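Local coordinates for protein 11R-lipoxygenase (Gersemia fruticosa, PDB 3VF1) that probably inserts both atoms of molecular oxygen into polyunsaturated fatty acids with a non-heme iron, as a calcium-dependent lipoxygenase, at residues S259-G264 with F307-K312; M286-K289 with Y295-E298; F336-N341 with D485-F490. All blocks are in the same frame, centred on the assembly; numbering follows the deposited sequence.

Contact 1: residues S259-G264 with F307-K312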
loop_
_atom_site.group_PDB
_atom_site.type_symbol
_atom_site.label_atom_id
_atom_site.label_comp_id
_atom_site.label_asym_id
_atom_site.label_seq_id
_atom_site.Cartn_x
_atom_site.Cartn_y
_atom_site.Cartn_z
ATOM N N SER A 259 -23.326 4.104 1.336
ATOM C CA SER A 259 -22.267 3.929 2.325
ATOM C C SER A 259 -21.029 3.255 1.732
ATOM O O SER A 259 -19.948 3.336 2.306
ATOM C CB SER A 259 -22.779 3.129 3.527
ATOM O OG SER A 259 -22.926 1.754 3.220
ATOM N N GLN A 260 -21.186 2.597 0.588
ATOM C CA GLN A 260 -20.062 1.921 -0.057
ATOM C C GLN A 260 -19.069 2.913 -0.657
ATOM O O GLN A 260 -17.925 2.560 -0.939
ATOM C CB GLN A 260 -20.554 0.961 -1.142
ATOM C CG GLN A 260 -21.281 -0.259 -0.606
ATOM C CD GLN A 260 -20.465 -1.014 0.424
ATOM O OE1 GLN A 260 -19.636 -1.858 0.082
ATOM N NE2 GLN A 260 -20.690 -0.708 1.697
ATOM N N PHE A 261 -19.509 4.152 -0.855
ATOM C CA PHE A 261 -18.634 5.196 -1.379
ATOM C C PHE A 261 -17.883 5.887 -0.247
ATOM O O PHE A 261 -16.998 6.706 -0.487
ATOM C CB PHE A 261 -19.443 6.217 -2.184
ATOM C CG PHE A 261 -19.967 5.679 -3.485
ATOM C CD1 PHE A 261 -21.127 4.921 -3.522
ATOM C CD2 PHE A 261 -19.298 5.928 -4.669
ATOM C CE1 PHE A 261 -21.608 4.422 -4.718
ATOM C CE2 PHE A 261 -19.774 5.431 -5.870
ATOM C CZ PHE A 261 -20.931 4.679 -5.893
ATOM N N LEU A 262 -18.241 5.547 0.989
ATOM C CA LEU A 262 -17.583 6.099 2.165
ATOM C C LEU A 262 -16.780 5.031 2.901
ATOM O O LEU A 262 -15.651 5.269 3.319
ATOM C CB LEU A 262 -18.619 6.684 3.127
ATOM C CG LEU A 262 -19.480 7.840 2.623
ATOM C CD1 LEU A 262 -20.464 8.254 3.704
ATOM C CD2 LEU A 262 -18.620 9.016 2.199
ATOM N N ASN A 263 -17.373 3.851 3.056
ATOM C CA ASN A 263 -16.804 2.815 3.906
ATOM C C ASN A 263 -16.564 1.512 3.156
ATOM O O ASN A 263 -16.501 0.440 3.759
ATOM C CB ASN A 263 -17.726 2.569 5.100
ATOM C CG ASN A 263 -18.027 3.841 5.871
ATOM O OD1 ASN A 263 -17.139 4.661 6.108
ATOM N ND2 ASN A 263 -19.286 4.016 6.258
ATOM N N GLY A 264 -16.433 1.607 1.839
ATOM C CA GLY A 264 -16.083 0.457 1.028
ATOM C C GLY A 264 -14.580 0.352 0.882
ATOM O O GLY A 264 -13.855 0.346 1.874
ATOM N N PHE A 307 -24.048 15.690 -2.337
ATOM C CA PHE A 307 -22.707 15.244 -2.689
ATOM C C PHE A 307 -22.725 14.568 -4.052
ATOM O O PHE A 307 -23.778 14.140 -4.521
ATOM C CB PHE A 307 -22.173 14.291 -1.620
ATOM C CG PHE A 307 -22.075 14.914 -0.257
ATOM C CD1 PHE A 307 -23.215 15.146 0.494
ATOM C CD2 PHE A 307 -20.847 15.276 0.271
ATOM C CE1 PHE A 307 -23.131 15.725 1.745
ATOM C CE2 PHE A 307 -20.758 15.852 1.521
ATOM C CZ PHE A 307 -21.902 16.077 2.259
ATOM N N ILE A 308 -21.561 14.474 -4.686
ATOM C CA ILE A 308 -21.480 13.988 -6.057
ATOM C C ILE A 308 -20.246 13.124 -6.298
ATOM O O ILE A 308 -19.193 13.349 -5.708
ATOM C CB ILE A 308 -21.453 15.169 -7.045
ATOM C CG1 ILE A 308 -21.482 14.669 -8.492
ATOM C CG2 ILE A 308 -20.224 16.032 -6.805
ATOM C CD1 ILE A 308 -21.656 15.776 -9.515
ATOM N N THR A 309 -20.390 12.132 -7.173
ATOM C CA THR A 309 -19.268 11.316 -7.619
ATOM C C THR A 309 -19.145 11.410 -9.137
ATOM O O THR A 309 -19.914 10.786 -9.868
ATOM C CB THR A 309 -19.441 9.833 -7.227
ATOM O OG1 THR A 309 -20.654 9.320 -7.790
ATOM C CG2 THR A 309 -19.483 9.673 -5.714
ATOM N N ASP A 310 -18.176 12.194 -9.601
ATOM C CA ASP A 310 -17.994 12.434 -11.028
ATOM C C ASP A 310 -16.815 11.631 -11.568
ATOM O O ASP A 310 -15.677 11.827 -11.144
ATOM C CB ASP A 310 -17.760 13.928 -11.276
ATOM C CG ASP A 310 -17.652 14.269 -12.752
ATOM O OD1 ASP A 310 -17.447 13.346 -13.569
ATOM O OD2 ASP A 310 -17.767 15.465 -13.096
ATOM N N TYR A 311 -17.094 10.736 -12.511
ATOM C CA TYR A 311 -16.059 9.884 -13.092
ATOM C C TYR A 311 -15.667 10.343 -14.493
ATOM O O TYR A 311 -15.479 9.535 -15.402
ATOM C CB TYR A 311 -16.532 8.430 -13.107
ATOM C CG TYR A 311 -16.749 7.890 -11.714
ATOM C CD1 TYR A 311 -17.952 8.089 -11.052
ATOM C CD2 TYR A 311 -15.741 7.204 -11.052
ATOM C CE1 TYR A 311 -18.147 7.611 -9.774
ATOM C CE2 TYR A 311 -15.928 6.721 -9.776
ATOM C CZ TYR A 311 -17.132 6.928 -9.140
ATOM O OH TYR A 311 -17.318 6.448 -7.866
ATOM N N LYS A 312 -15.536 11.656 -14.649
ATOM C CA LYS A 312 -15.115 12.253 -15.909
ATOM C C LYS A 312 -13.807 11.654 -16.419
ATOM O O LYS A 312 -13.583 11.575 -17.623
ATOM C CB LYS A 312 -14.946 13.762 -15.733
ATOM C CG LYS A 312 -14.464 14.482 -16.977
ATOM C CD LYS A 312 -14.446 15.988 -16.771
ATOM C CE LYS A 312 -14.079 16.721 -18.052
ATOM N NZ LYS A 312 -14.174 18.200 -17.894
#
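The phenyl ring of Phe-261 and the phenol of Tyr-311 meet at their edges. The hydroxyl oxygen Tyr-311 OH lies near the plane of the phenyl ring, 3.3 Å from Phe-261 CE2, with Phe-261 CD2 next nearest to the same oxygen. Seen from the phenol, Phe-261 CE2 likewise lies at the edge, so the rings do not stack; the weakly positive C-H edge of the phenyl group is turned to an electron-rich oxygen. Thr-309 adds a methyl group, which approaches the phenyl ring obliquely: Thr-309 CG2 is 3.9 Å from Phe-261 CD2, and the threonine comes in roughly perpendicular to the phenylalanine side chain. The chi1 of 58° at Thr-309 sets its methyl group anti to the carbonyl carbon and so brings it out to the phenylalanine. Thr-309 on the strand and Tyr-311 just beyond its end both direct their side chains at the helix. Tyrosine suits position 311 because its long ring reaches across the gap while its polar tip remains satisfied: Tyr-311 OH is hydrogen-bonded to Asp-383 OD1. Phe-261, flat and apolar, can take neighbours on several sides of a buried site: Phe-336 meets it edge-to-face and Arg-380 by a cation-pi interaction. The buried contact joins helix 254-263, through Phe-261, to the end of strand 306-310, whose backbone is bonded to strand 333-338, while Leu-379 of the long helix 369-410 touches Phe-261, Thr-309 and Tyr-311 alike.

Contact 2: residues M286-K289 with Y295-E298; sequences MVEK and YTLE
Glu-288 and Val-287 give up the most surface here, and they do so in quite different ways. The glutamate lays its aliphatic part against the opposing backbone, with Glu-288 CG 3.9 Å from Tyr-295 O. Its CG stands anti to the backbone N (chi1 -173°) and the chain runs on extended, which carries the carboxylate up beside Thr-296, where Glu-288 OE2 comes within 4.2 Å of the methyl carbon Thr-296 CG2. A weak hydrogen bond from Asn-284 ND2 reaches the same carboxylate oxygen, and Glu-288 is exposed, which suits a charged group. Between the two segments the chain doubles back over a short connection, linking the weakly bonded helix 284-287 to the start of helix 297-302. Thr-296 is the N-cap of the latter, its OG1 accepting a hydrogen bond from Lys-299 N, a role that a short side chain with a hydroxyl performs well. On the buried side the contact is purely apolar: Val-287 CG2 lies 4.3 Å from Leu-297 CD1, a loose meeting of branched side chains. Val-282 also touches the leucine and Thr-363 the valine, while Leu-297 N is hydrogen-bonded to Asn-284 OD1.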
loop_
_atom_site.group_PDB
_atom_site.type_symbol
_atom_site.label_atom_id
_atom_site.label_comp_id
_atom_site.label_asym_id
_atom_site.label_seq_id
_atom_site.Cartn_x
_atom_site.Cartn_y
_atom_site.Cartn_z
ATOM N N MET A 286 -37.325 15.751 -10.457
ATOM C CA MET A 286 -36.835 14.385 -10.553
ATOM C C MET A 286 -36.559 13.779 -9.180
ATOM O O MET A 286 -36.688 12.576 -8.997
ATOM C CB MET A 286 -35.554 14.340 -11.389
ATOM C CG MET A 286 -35.694 14.897 -12.797
ATOM S SD MET A 286 -34.100 15.033 -13.626
ATOM C CE MET A 286 -34.598 15.580 -15.254
ATOM N N VAL A 287 -36.197 14.611 -8.210
ATOM C CA VAL A 287 -35.665 14.102 -6.948
ATOM C C VAL A 287 -36.318 14.690 -5.701
ATOM O O VAL A 287 -35.926 14.358 -4.585
ATOM C CB VAL A 287 -34.153 14.387 -6.855
ATOM C CG1 VAL A 287 -33.408 13.685 -7.982
ATOM C CG2 VAL A 287 -33.896 15.885 -6.895
ATOM N N GLU A 288 -37.314 15.550 -5.881
ATOM C CA GLU A 288 -37.862 16.312 -4.763
ATOM C C GLU A 288 -38.439 15.434 -3.651
ATOM O O GLU A 288 -38.214 15.702 -2.472
ATOM C CB GLU A 288 -38.930 17.294 -5.248
ATOM C CG GLU A 288 -39.419 18.234 -4.157
ATOM C CD GLU A 288 -40.559 19.121 -4.612
ATOM O OE1 GLU A 288 -41.432 18.636 -5.366
ATOM O OE2 GLU A 288 -40.579 20.307 -4.215
ATOM N N LYS A 289 -39.180 14.393 -4.019
ATOM C CA LYS A 289 -39.825 13.539 -3.022
ATOM C C LYS A 289 -38.828 12.604 -2.337
ATOM O O LYS A 289 -39.168 11.933 -1.364
ATOM C CB LYS A 289 -40.972 12.739 -3.648
ATOM C CG LYS A 289 -42.278 13.524 -3.756
ATOM C CD LYS A 289 -43.361 12.742 -4.493
ATOM C CE LYS A 289 -43.919 11.592 -3.659
ATOM N NZ LYS A 289 -44.824 12.058 -2.568
ATOM N N TYR A 295 -37.897 20.693 1.395
ATOM C CA TYR A 295 -36.614 20.933 0.744
ATOM C C TYR A 295 -36.696 20.787 -0.768
ATOM O O TYR A 295 -37.335 19.874 -1.286
ATOM C CB TYR A 295 -35.551 19.975 1.284
ATOM C CG TYR A 295 -34.868 20.462 2.538
ATOM C CD1 TYR A 295 -35.541 20.496 3.749
ATOM C CD2 TYR A 295 -33.548 20.888 2.511
ATOM C CE1 TYR A 295 -34.920 20.942 4.899
ATOM C CE2 TYR A 295 -32.918 21.335 3.655
ATOM C CZ TYR A 295 -33.608 21.360 4.846
ATOM O OH TYR A 295 -32.985 21.806 5.988
ATOM N N THR A 296 -36.039 21.705 -1.467
ATOM C CA THR A 296 -35.848 21.596 -2.904
ATOM C C THR A 296 -34.385 21.263 -3.155
ATOM O O THR A 296 -33.547 21.435 -2.272
ATOM C CB THR A 296 -36.199 22.911 -3.622
ATOM O OG1 THR A 296 -35.393 23.975 -3.099
ATOM C CG2 THR A 296 -37.669 23.253 -3.428
ATOM N N LEU A 297 -34.082 20.785 -4.356
ATOM C CA LEU A 297 -32.708 20.463 -4.715
ATOM C C LEU A 297 -31.801 21.660 -4.449
ATOM O O LEU A 297 -30.682 21.507 -3.961
ATOM C CB LEU A 297 -32.625 20.065 -6.188
ATOM C CG LEU A 297 -31.240 19.661 -6.689
ATOM C CD1 LEU A 297 -30.660 18.551 -5.829
ATOM C CD2 LEU A 297 -31.311 19.233 -8.145
ATOM N N GLU A 298 -32.303 22.852 -4.757
ATOM C CA GLU A 298 -31.527 24.080 -4.604
ATOM C C GLU A 298 -31.221 24.349 -3.134
ATOM O O GLU A 298 -30.093 24.685 -2.780
ATOM C CB GLU A 298 -32.278 25.272 -5.206
ATOM C CG GLU A 298 -32.410 25.235 -6.729
ATOM C CD GLU A 298 -33.447 24.232 -7.215
ATOM O OE1 GLU A 298 -34.188 23.673 -6.377
ATOM O OE2 GLU A 298 -33.520 24.003 -8.442
#

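Contact 3: residues F336-N341 with D485-F490. With FRU (beta-D-fructofuranose), chain C; GLC (alpha-D-glucopyranose), chain B.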
loop_
_atom_site.group_PDB
_atom_site.type_symbol
_atom_site.label_atom_id
_atom_site.label_comp_id
_atom_site.label_asym_id
_atom_site.label_seq_id
_atom_site.Cartn_x
_atom_site.Cartn_y
_atom_site.Cartn_z
ATOM N N PHE A 336 -25.850 12.303 -4.536
ATOM C CA PHE A 336 -26.255 11.720 -3.266
ATOM C C PHE A 336 -26.842 12.775 -2.338
ATOM O O PHE A 336 -26.562 13.964 -2.474
ATOM C CB PHE A 336 -25.065 11.037 -2.592
ATOM C CG PHE A 336 -24.463 9.925 -3.403
ATOM C CD1 PHE A 336 -23.693 10.203 -4.520
ATOM C CD2 PHE A 336 -24.658 8.602 -3.046
ATOM C CE1 PHE A 336 -23.136 9.183 -5.268
ATOM C CE2 PHE A 336 -24.102 7.578 -3.791
ATOM C CZ PHE A 336 -23.339 7.872 -4.905
ATOM N N TYR A 337 -27.660 12.321 -1.396
ATOM C CA TYR A 337 -28.310 13.204 -0.438
ATOM C C TYR A 337 -27.952 12.780 0.978
ATOM O O TYR A 337 -27.962 11.594 1.296
ATOM C CB TYR A 337 -29.825 13.147 -0.627
ATOM C CG TYR A 337 -30.603 14.105 0.249
ATOM C CD1 TYR A 337 -30.558 15.472 0.023
ATOM C CD2 TYR A 337 -31.400 13.639 1.284
ATOM C CE1 TYR A 337 -31.273 16.349 0.810
ATOM C CE2 TYR A 337 -32.122 14.512 2.079
ATOM C CZ TYR A 337 -32.053 15.865 1.835
ATOM O OH TYR A 337 -32.767 16.744 2.616
ATOM N N LEU A 338 -27.630 13.751 1.825
ATOM C CA LEU A 338 -27.330 13.475 3.224
ATOM C C LEU A 338 -28.616 13.496 4.042
ATOM O O LEU A 338 -29.146 14.557 4.355
ATOM C CB LEU A 338 -26.341 14.502 3.775
ATOM C CG LEU A 338 -26.002 14.375 5.262
ATOM C CD1 LEU A 338 -25.309 13.053 5.553
ATOM C CD2 LEU A 338 -25.143 15.544 5.709
ATOM N N LYS A 339 -29.113 12.312 4.379
ATOM C CA LYS A 339 -30.367 12.192 5.113
ATOM C C LYS A 339 -30.251 12.771 6.518
ATOM O O LYS A 339 -29.154 13.038 7.003
ATOM C CB LYS A 339 -30.800 10.727 5.180
ATOM C CG LYS A 339 -31.143 10.130 3.825
ATOM C CD LYS A 339 -31.377 8.628 3.913
ATOM C CE LYS A 339 -32.562 8.291 4.801
ATOM N NZ LYS A 339 -32.758 6.819 4.920
ATOM N N ASN A 340 -31.396 12.962 7.163
ATOM C CA ASN A 340 -31.440 13.565 8.488
ATOM C C ASN A 340 -30.749 12.696 9.534
ATOM O O ASN A 340 -30.284 13.198 10.558
ATOM C CB ASN A 340 -32.891 13.818 8.903
ATOM C CG ASN A 340 -33.004 14.749 10.095
ATOM O OD1 ASN A 340 -32.056 15.450 10.441
ATOM N ND2 ASN A 340 -34.173 14.764 10.724
ATOM N N ASN A 341 -30.682 11.393 9.271
ATOM C CA ASN A 341 -30.060 10.455 10.200
ATOM C C ASN A 341 -28.616 10.131 9.819
ATOM O O ASN A 341 -28.041 9.163 10.320
ATOM C CB ASN A 341 -30.879 9.165 10.282
ATOM C CG ASN A 341 -30.792 8.335 9.018
ATOM O OD1 ASN A 341 -30.341 8.813 7.977
ATOM N ND2 ASN A 341 -31.228 7.081 9.100
ATOM N N ASP A 485 -15.295 15.817 5.540
ATOM C CA ASP A 485 -14.665 15.494 6.816
ATOM C C ASP A 485 -15.624 15.638 8.000
ATOM O O ASP A 485 -15.289 15.255 9.120
ATOM C CB ASP A 485 -13.421 16.361 7.036
ATOM C CG ASP A 485 -13.744 17.840 7.132
ATOM O OD1 ASP A 485 -14.844 18.244 6.693
ATOM O OD2 ASP A 485 -12.894 18.601 7.640
ATOM N N GLY A 486 -16.812 16.182 7.751
ATOM C CA GLY A 486 -17.796 16.372 8.803
ATOM C C GLY A 486 -18.863 15.292 8.864
ATOM O O GLY A 486 -19.691 15.287 9.776
ATOM N N LEU A 487 -18.847 14.375 7.901
ATOM C CA LEU A 487 -19.850 13.316 7.832
ATOM C C LEU A 487 -19.752 12.358 9.021
ATOM O O LEU A 487 -18.712 11.749 9.256
ATOM C CB LEU A 487 -19.710 12.546 6.518
ATOM C CG LEU A 487 -19.994 13.357 5.250
ATOM C CD1 LEU A 487 -19.782 12.504 4.007
ATOM C CD2 LEU A 487 -21.408 13.924 5.273
ATOM N N ARG A 488 -20.854 12.226 9.755
ATOM C CA ARG A 488 -20.888 11.437 10.986
ATOM C C ARG A 488 -20.646 9.944 10.763
ATOM O O ARG A 488 -20.008 9.288 11.586
ATOM C CB ARG A 488 -22.230 11.626 11.695
ATOM C CG ARG A 488 -22.492 13.043 12.180
ATOM C CD ARG A 488 -21.745 13.338 13.469
ATOM N NE ARG A 488 -22.080 14.657 14.003
ATOM C CZ ARG A 488 -21.583 15.162 15.128
ATOM N NH1 ARG A 488 -20.719 14.465 15.853
ATOM N NH2 ARG A 488 -21.952 16.371 15.529
ATOM N N LYS A 489 -21.160 9.406 9.660
ATOM C CA LYS A 489 -21.076 7.968 9.408
ATOM C C LYS A 489 -20.062 7.648 8.310
ATOM O O LYS A 489 -20.212 6.677 7.571
ATOM C CB LYS A 489 -22.460 7.408 9.067
ATOM C CG LYS A 489 -23.499 7.711 10.139
ATOM C CD LYS A 489 -24.862 7.123 9.821
ATOM C CE LYS A 489 -24.960 5.669 10.251
ATOM N NZ LYS A 489 -26.352 5.155 10.148
ATOM N N PHE A 490 -19.031 8.482 8.223
ATOM C CA PHE A 490 -17.910 8.265 7.319
ATOM C C PHE A 490 -16.778 7.659 8.147
ATOM O O PHE A 490 -15.855 8.355 8.567
ATOM C CB PHE A 490 -17.485 9.599 6.706
ATOM C CG PHE A 490 -16.518 9.479 5.557
ATOM C CD1 PHE A 490 -16.052 8.248 5.123
ATOM C CD2 PHE A 490 -16.073 10.618 4.908
ATOM C CE1 PHE A 490 -15.164 8.166 4.062
ATOM C CE2 PHE A 490 -15.188 10.538 3.855
ATOM C CZ PHE A 490 -14.733 9.313 3.431
HETATM C C1 FRU C . -12.633 13.873 12.634
HETATM C C2 FRU C . -13.815 14.634 13.219
HETATM C C3 FRU C . -14.005 14.317 14.695
HETATM C C4 FRU C . -15.508 14.237 14.860
HETATM C C5 FRU C . -16.006 13.850 13.476
HETATM C C6 FRU C . -17.344 14.520 13.187
HETATM O O1 FRU C . -12.839 12.487 12.788
HETATM O O2 FRU C . -13.598 16.023 13.102
HETATM O O3 FRU C . -13.456 15.319 15.519
HETATM O O4 FRU C . -15.895 13.301 15.837
HETATM O O5 FRU C . -15.008 14.255 12.553
HETATM O O6 FRU C . -18.196 13.651 12.479
HETATM C C1 GLC B . -13.980 16.534 11.846
HETATM C C2 GLC B . -13.038 17.672 11.468
HETATM C C3 GLC B . -13.190 18.838 12.434
HETATM C C4 GLC B . -14.654 19.245 12.517
HETATM C C5 GLC B . -15.531 18.039 12.836
HETATM C C6 GLC B . -17.001 18.445 12.818
HETATM O O2 GLC B . -11.704 17.215 11.484
HETATM O O3 GLC B . -12.410 19.931 12.002
HETATM O O4 GLC B . -14.821 20.227 13.514
HETATM O O5 GLC B . -15.313 17.008 11.894
HETATM O O6 GLC B . -17.766 17.564 13.612
#
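Leu-338 and Leu-487 form the apolar half of this contact. Both terminal methyls of Leu-338 come up to a single methyl of the other leucine: Leu-338 CD1 is 4.0 Å and Leu-338 CD2 4.1 Å from Leu-487 CD2. The two side chains overlap alongside, pointing opposite ways, and the branched tips suit a seam in which Leu-487 is buried and Leu-338 partly exposed. At the more exposed side, Lys-489 passes its methylenes by the opposing backbone, with Lys-489 CD 3.8 Å from Asn-341 O. A bend at chi3 (84°) follows, and the ammonium group goes on to a salt bridge with Asp-343 OD1. Asp-343 N in turn donates to Asn-341 OD1, so the aspartate has a bond to a residue of each segment. A type I turn from Leu-487 to Phe-490 shapes the loop, with only a weak bond, 3.4 Å long, between Phe-490 N and Leu-487 O. The outer side of the loop borders a bound sucrose, its glucose and fructose linked through fructose O2; Asp-485 O lies 3.3 Å from glucose O5, Gly-486 O weakly accepts from fructose O6, and Lys-493 and Asp-494 also bind the fructose. Lys-493 NZ further grips Leu-487 O. Thus the loop between helices 475-481 and 491-514 lies against the end of strand 333-338, with Phe-307 of the adjoining strand 306-310 touching both leucines and Leu-262 of helix 254-263 meeting Leu-487.

Contact 1 is the core member, all its touching residues buried; contacts 2 and 3 are only partly covered and run out to solvent. Contacts 1 and 3, with centres 12 Å apart, share one antiparallel sheet, strands 306-310 and 333-338 being neighbours joined through Phe-307 O and Phe-336 N. Their other halves meet as well, since Asn-263 ND2 bonds to Lys-489 O. Contact 2 lies farther from the chain's centre, just before strand 306-310 in sequence, and reaches contact 3 through Tyr-295 and Tyr-337. Chemistry follows place: aromatic edges in contact 1, aliphatic pairs on the inner side of contacts 2 and 3, with charged Glu-288 and Lys-489 chains toward the surface and a sugar near contact 3.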